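Local coordinates for protein lysine/ornithine decarboxylase (Vibrio vulnificus, PDB 2PLJ) that decarboxylates lysine and ornithine, probably through pyridoxal phosphate chemistry as in other beta/alpha-barrel basic amino acid decarboxylases, at residues V94-T108 with V115-H129. Residues are numbered along the deposited sequence; the frame is centred on the assembly and turned at random.
Sequences VRTLLAEGASFDLAT and VASEGVPADLTIHTH
Leu-106, on strand 103-106, packs CD2 on Val-115 CG1 of helix 109-117 at 3.7 Å and CD1 on Thr-125 CB of strand 125-127. A branched leucine suits this place, one methyl turned to the helix and the other to the neighbouring strand, where helix 109-117 folds back over the two parallel strands it connects, a beta-alpha-beta crossover of the barrel. The backbone of Leu-106 pairs these strands, its N giving a hydrogen bond to Ile-126 O (2.9 Å) and its O receiving one from Thr-128 N (2.8 Å). At the other end Leu-124 meets Leu-98 at about a right angle, CD1 to CD1 at 3.6 Å; with CG anti to its backbone N (chi1 179°), Leu-98 also brings CD1 to Pro-121 and CD2 alongside Val-120. Glu-118, just past helix 109-117, lays its CB near Val-94 and bends at chi2 (-57°) to bring OE1 3.0 Å from Arg-95 NH1. This salt bridge is nearly straight and lies in the guanidinium plane but meets the carboxylate from above; Glu-409 takes Arg-95 NE. The chemistry thus divides: aliphatic packing seats helices 91-100 and 109-117 against each other, the connecting loop and the strands, while Thr-128 OG1, at a doubtfully short 2.5 Å, may help hold OD1 of ligand-pocket Asp-105.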
loop_
_atom_site.group_PDB
_atom_site.type_symbol
_atom_site.label_atom_id
_atom_site.label_comp_id
_atom_site.label_asym_id
_atom_site.label_seq_id
_atom_site.Cartn_x
_atom_site.Cartn_y
_atom_site.Cartn_z
ATOM N N VAL A 94 17.155 14.360 -1.141
ATOM C CA VAL A 94 18.407 14.042 -1.831
ATOM C C VAL A 94 19.295 15.291 -1.981
ATOM O O VAL A 94 20.498 15.266 -1.627
ATOM C CB VAL A 94 18.132 13.359 -3.205
ATOM C CG1 VAL A 94 19.423 13.166 -3.986
ATOM C CG2 VAL A 94 17.484 11.987 -2.966
ATOM N N ARG A 95 18.717 16.377 -2.524
ATOM C CA ARG A 95 19.479 17.629 -2.687
ATOM C C ARG A 95 20.024 18.158 -1.350
ATOM O O ARG A 95 21.205 18.572 -1.265
ATOM C CB ARG A 95 18.641 18.726 -3.358
ATOM C CG ARG A 95 18.366 18.458 -4.830
ATOM C CD ARG A 95 18.033 19.772 -5.556
ATOM N NE ARG A 95 16.871 20.440 -4.969
ATOM C CZ ARG A 95 15.621 20.301 -5.407
ATOM N NH1 ARG A 95 15.366 19.485 -6.438
ATOM N NH2 ARG A 95 14.627 20.983 -4.823
ATOM N N THR A 96 19.167 18.138 -0.332
ATOM C CA THR A 96 19.528 18.663 1.004
ATOM C C THR A 96 20.743 17.900 1.567
ATOM O O THR A 96 21.715 18.480 2.061
ATOM C CB THR A 96 18.309 18.576 1.970
ATOM O OG1 THR A 96 17.283 19.506 1.564
ATOM C CG2 THR A 96 18.733 18.854 3.426
ATOM N N LEU A 97 20.669 16.578 1.461
ATOM C CA LEU A 97 21.735 15.681 1.948
ATOM C C LEU A 97 23.002 15.770 1.112
ATOM O O LEU A 97 24.117 15.802 1.651
ATOM C CB LEU A 97 21.194 14.266 2.005
ATOM C CG LEU A 97 20.194 14.061 3.142
ATOM C CD1 LEU A 97 19.617 12.671 2.938
ATOM C CD2 LEU A 97 20.838 14.261 4.574
ATOM N N LEU A 98 22.843 15.849 -0.210
ATOM C CA LEU A 98 24.009 16.051 -1.068
ATOM C C LEU A 98 24.791 17.319 -0.625
ATOM O O LEU A 98 26.033 17.315 -0.506
ATOM C CB LEU A 98 23.576 16.167 -2.532
ATOM C CG LEU A 98 24.684 16.414 -3.571
ATOM C CD1 LEU A 98 25.640 15.210 -3.644
ATOM C CD2 LEU A 98 24.032 16.716 -4.928
ATOM N N ALA A 99 24.057 18.404 -0.391
ATOM C CA ALA A 99 24.676 19.675 -0.040
ATOM C C ALA A 99 25.380 19.559 1.324
ATOM O O ALA A 99 26.387 20.229 1.591
ATOM C CB ALA A 99 23.610 20.777 -0.023
ATOM N N GLU A 100 24.833 18.697 2.184
ATOM C CA GLU A 100 25.336 18.488 3.527
ATOM C C GLU A 100 26.611 17.600 3.551
ATOM O O GLU A 100 27.371 17.596 4.531
ATOM C CB GLU A 100 24.165 17.955 4.378
ATOM C CG GLU A 100 24.374 17.914 5.863
ATOM C CD GLU A 100 24.598 19.262 6.559
ATOM O OE1 GLU A 100 24.195 20.364 6.094
ATOM O OE2 GLU A 100 25.249 19.185 7.616
ATOM N N GLY A 101 26.865 16.872 2.462
ATOM C CA GLY A 101 28.049 16.008 2.334
ATOM C C GLY A 101 27.744 14.508 2.404
ATOM O O GLY A 101 28.674 13.680 2.436
ATOM N N ALA A 102 26.459 14.160 2.378
ATOM C CA ALA A 102 26.036 12.770 2.494
ATOM C C ALA A 102 26.385 11.967 1.253
ATOM O O ALA A 102 26.552 12.531 0.174
ATOM C CB ALA A 102 24.518 12.665 2.730
ATOM N N SER A 103 26.460 10.643 1.429
ATOM C CA SER A 103 26.470 9.713 0.302
ATOM C C SER A 103 25.069 9.036 0.260
ATOM O O SER A 103 24.163 9.415 1.047
ATOM C CB SER A 103 27.601 8.688 0.475
ATOM O OG SER A 103 28.867 9.340 0.459
ATOM N N PHE A 104 24.887 8.073 -0.654
ATOM C CA PHE A 104 23.529 7.511 -0.919
ATOM C C PHE A 104 23.584 6.016 -1.135
ATOM O O PHE A 104 24.577 5.473 -1.643
ATOM C CB PHE A 104 22.914 8.225 -2.132
ATOM C CG PHE A 104 22.725 9.694 -1.886
ATOM C CD1 PHE A 104 21.623 10.152 -1.156
ATOM C CD2 PHE A 104 23.729 10.593 -2.250
ATOM C CE1 PHE A 104 21.471 11.531 -0.873
ATOM C CE2 PHE A 104 23.599 11.964 -1.957
ATOM C CZ PHE A 104 22.460 12.425 -1.266
ATOM N N ASP A 105 22.498 5.389 -0.735
ATOM C CA ASP A 105 22.283 3.963 -0.833
ATOM C C ASP A 105 21.053 3.777 -1.723
ATOM O O ASP A 105 19.961 4.260 -1.393
ATOM C CB ASP A 105 22.035 3.394 0.554
ATOM C CG ASP A 105 21.537 1.966 0.517
ATOM O OD1 ASP A 105 21.908 1.256 -0.455
ATOM O OD2 ASP A 105 20.838 1.548 1.476
ATOM N N LEU A 106 21.267 3.120 -2.862
ATOM C CA LEU A 106 20.278 2.914 -3.937
ATOM C C LEU A 106 19.878 1.429 -3.993
ATOM O O LEU A 106 20.691 0.562 -3.747
ATOM C CB LEU A 106 20.908 3.281 -5.302
ATOM C CG LEU A 106 21.664 4.614 -5.364
ATOM C CD1 LEU A 106 22.197 4.772 -6.782
ATOM C CD2 LEU A 106 20.765 5.788 -4.941
ATOM N N ALA A 107 18.626 1.158 -4.337
ATOM C CA ALA A 107 18.155 -0.216 -4.401
ATOM C C ALA A 107 17.559 -0.617 -5.745
ATOM O O ALA A 107 17.359 -1.816 -5.978
ATOM C CB ALA A 107 17.129 -0.411 -3.316
ATOM N N THR A 108 17.214 0.373 -6.580
ATOM C CA THR A 108 16.536 0.141 -7.850
ATOM C C THR A 108 16.936 1.173 -8.903
ATOM O O THR A 108 17.458 2.263 -8.597
ATOM C CB THR A 108 14.985 0.220 -7.715
ATOM O OG1 THR A 108 14.631 1.562 -7.354
ATOM C CG2 THR A 108 14.468 -0.775 -6.643
ATOM N N VAL A 115 18.625 9.987 -8.143
ATOM C CA VAL A 115 19.899 10.660 -7.782
ATOM C C VAL A 115 20.596 11.261 -9.006
ATOM O O VAL A 115 21.198 12.356 -8.911
ATOM C CB VAL A 115 20.840 9.783 -6.910
ATOM C CG1 VAL A 115 20.088 9.366 -5.623
ATOM C CG2 VAL A 115 21.328 8.539 -7.687
ATOM N N ALA A 116 20.538 10.557 -10.144
ATOM C CA ALA A 116 21.133 11.056 -11.378
ATOM C C ALA A 116 20.498 12.419 -11.748
ATOM O O ALA A 116 21.226 13.374 -12.111
ATOM C CB ALA A 116 20.947 10.048 -12.481
ATOM N N SER A 117 19.169 12.514 -11.632
ATOM C CA SER A 117 18.464 13.753 -12.022
ATOM C C SER A 117 18.772 14.929 -11.092
ATOM O O SER A 117 18.580 16.090 -11.478
ATOM C CB SER A 117 16.942 13.540 -12.073
ATOM O OG SER A 117 16.409 13.333 -10.773
ATOM N N GLU A 118 19.201 14.636 -9.863
ATOM C CA GLU A 118 19.555 15.687 -8.881
ATOM C C GLU A 118 21.052 16.009 -8.828
ATOM O O GLU A 118 21.519 16.736 -7.936
ATOM C CB GLU A 118 18.985 15.362 -7.490
ATOM C CG GLU A 118 17.455 15.289 -7.486
ATOM C CD GLU A 118 16.761 16.570 -7.987
ATOM O OE1 GLU A 118 17.314 17.694 -7.844
ATOM O OE2 GLU A 118 15.657 16.455 -8.551
ATOM N N GLY A 119 21.795 15.465 -9.790
ATOM C CA GLY A 119 23.203 15.743 -9.927
ATOM C C GLY A 119 24.126 15.117 -8.901
ATOM O O GLY A 119 25.264 15.595 -8.699
ATOM N N VAL A 120 23.671 14.020 -8.305
ATOM C CA VAL A 120 24.518 13.266 -7.387
ATOM C C VAL A 120 25.604 12.555 -8.207
ATOM O O VAL A 120 25.281 11.799 -9.131
ATOM C CB VAL A 120 23.718 12.237 -6.584
ATOM C CG1 VAL A 120 24.670 11.356 -5.719
ATOM C CG2 VAL A 120 22.640 12.940 -5.714
ATOM N N PRO A 121 26.880 12.795 -7.869
ATOM C CA PRO A 121 27.976 12.076 -8.528
ATOM C C PRO A 121 27.873 10.579 -8.179
ATOM O O PRO A 121 27.651 10.225 -7.022
ATOM C CB PRO A 121 29.231 12.682 -7.876
ATOM C CG PRO A 121 28.826 14.016 -7.408
ATOM C CD PRO A 121 27.396 13.792 -6.913
ATOM N N ALA A 122 28.066 9.721 -9.176
ATOM C CA ALA A 122 27.906 8.275 -8.972
ATOM C C ALA A 122 28.871 7.735 -7.908
ATOM O O ALA A 122 28.585 6.716 -7.259
ATOM C CB ALA A 122 28.114 7.532 -10.289
ATOM N N ASP A 123 30.019 8.398 -7.741
ATOM C CA ASP A 123 31.003 7.924 -6.755
ATOM C C ASP A 123 30.531 8.078 -5.306
ATOM O O ASP A 123 31.160 7.533 -4.366
ATOM C CB ASP A 123 32.386 8.541 -6.988
ATOM C CG ASP A 123 32.446 10.042 -6.752
ATOM O OD1 ASP A 123 31.462 10.675 -6.323
ATOM O OD2 ASP A 123 33.536 10.613 -7.017
ATOM N N LEU A 124 29.418 8.791 -5.118
ATOM C CA LEU A 124 28.818 8.905 -3.781
ATOM C C LEU A 124 27.758 7.834 -3.508
ATOM O O LEU A 124 27.093 7.878 -2.466
ATOM C CB LEU A 124 28.177 10.299 -3.576
ATOM C CG LEU A 124 29.128 11.502 -3.579
ATOM C CD1 LEU A 124 28.296 12.773 -3.312
ATOM C CD2 LEU A 124 30.204 11.364 -2.554
ATOM N N THR A 125 27.626 6.889 -4.429
ATOM C CA THR A 125 26.516 5.933 -4.382
ATOM C C THR A 125 26.997 4.497 -4.290
ATOM O O THR A 125 28.100 4.132 -4.755
ATOM C CB THR A 125 25.532 6.085 -5.582
ATOM O OG1 THR A 125 26.112 5.554 -6.782
ATOM C CG2 THR A 125 25.099 7.572 -5.795
ATOM N N ILE A 126 26.156 3.696 -3.649
ATOM C CA ILE A 126 26.309 2.245 -3.663
ATOM C C ILE A 126 24.930 1.644 -3.985
ATOM O O ILE A 126 23.884 2.231 -3.636
ATOM C CB ILE A 126 26.842 1.656 -2.319
ATOM C CG1 ILE A 126 25.918 1.983 -1.136
ATOM C CG2 ILE A 126 28.285 2.148 -2.039
ATOM C CD1 ILE A 126 26.383 1.352 0.207
ATOM N N HIS A 127 24.918 0.484 -4.636
ATOM C CA HIS A 127 23.644 -0.184 -4.966
ATOM C C HIS A 127 23.570 -1.416 -4.062
ATOM O O HIS A 127 24.506 -2.205 -4.019
ATOM C CB HIS A 127 23.639 -0.551 -6.461
ATOM C CG HIS A 127 22.310 -1.006 -6.963
ATOM N ND1 HIS A 127 21.717 -2.190 -6.550
ATOM C CD2 HIS A 127 21.482 -0.462 -7.885
ATOM C CE1 HIS A 127 20.562 -2.328 -7.180
ATOM N NE2 HIS A 127 20.423 -1.321 -8.028
ATOM N N THR A 128 22.533 -1.516 -3.255
ATOM C CA THR A 128 22.556 -2.563 -2.225
ATOM C C THR A 128 21.462 -3.601 -2.349
ATOM O O THR A 128 21.265 -4.395 -1.427
ATOM C CB THR A 128 22.535 -1.943 -0.843
ATOM O OG1 THR A 128 21.367 -1.142 -0.736
ATOM C CG2 THR A 128 23.859 -1.134 -0.581
ATOM N N HIS A 129 20.786 -3.645 -3.492
ATOM C CA HIS A 129 19.742 -4.660 -3.593
ATOM C C HIS A 129 20.446 -5.993 -3.820
ATOM O O HIS A 129 21.203 -6.106 -4.789
ATOM C CB HIS A 129 18.771 -4.388 -4.728
ATOM C CG HIS A 129 17.567 -5.264 -4.639
ATOM N ND1 HIS A 129 16.272 -4.786 -4.664
ATOM C CD2 HIS A 129 17.473 -6.602 -4.431
ATOM C CE1 HIS A 129 15.435 -5.803 -4.527
ATOM N NE2 HIS A 129 16.138 -6.911 -4.381
HETATM O O HOH W 1 13.579 18.065 -8.932
#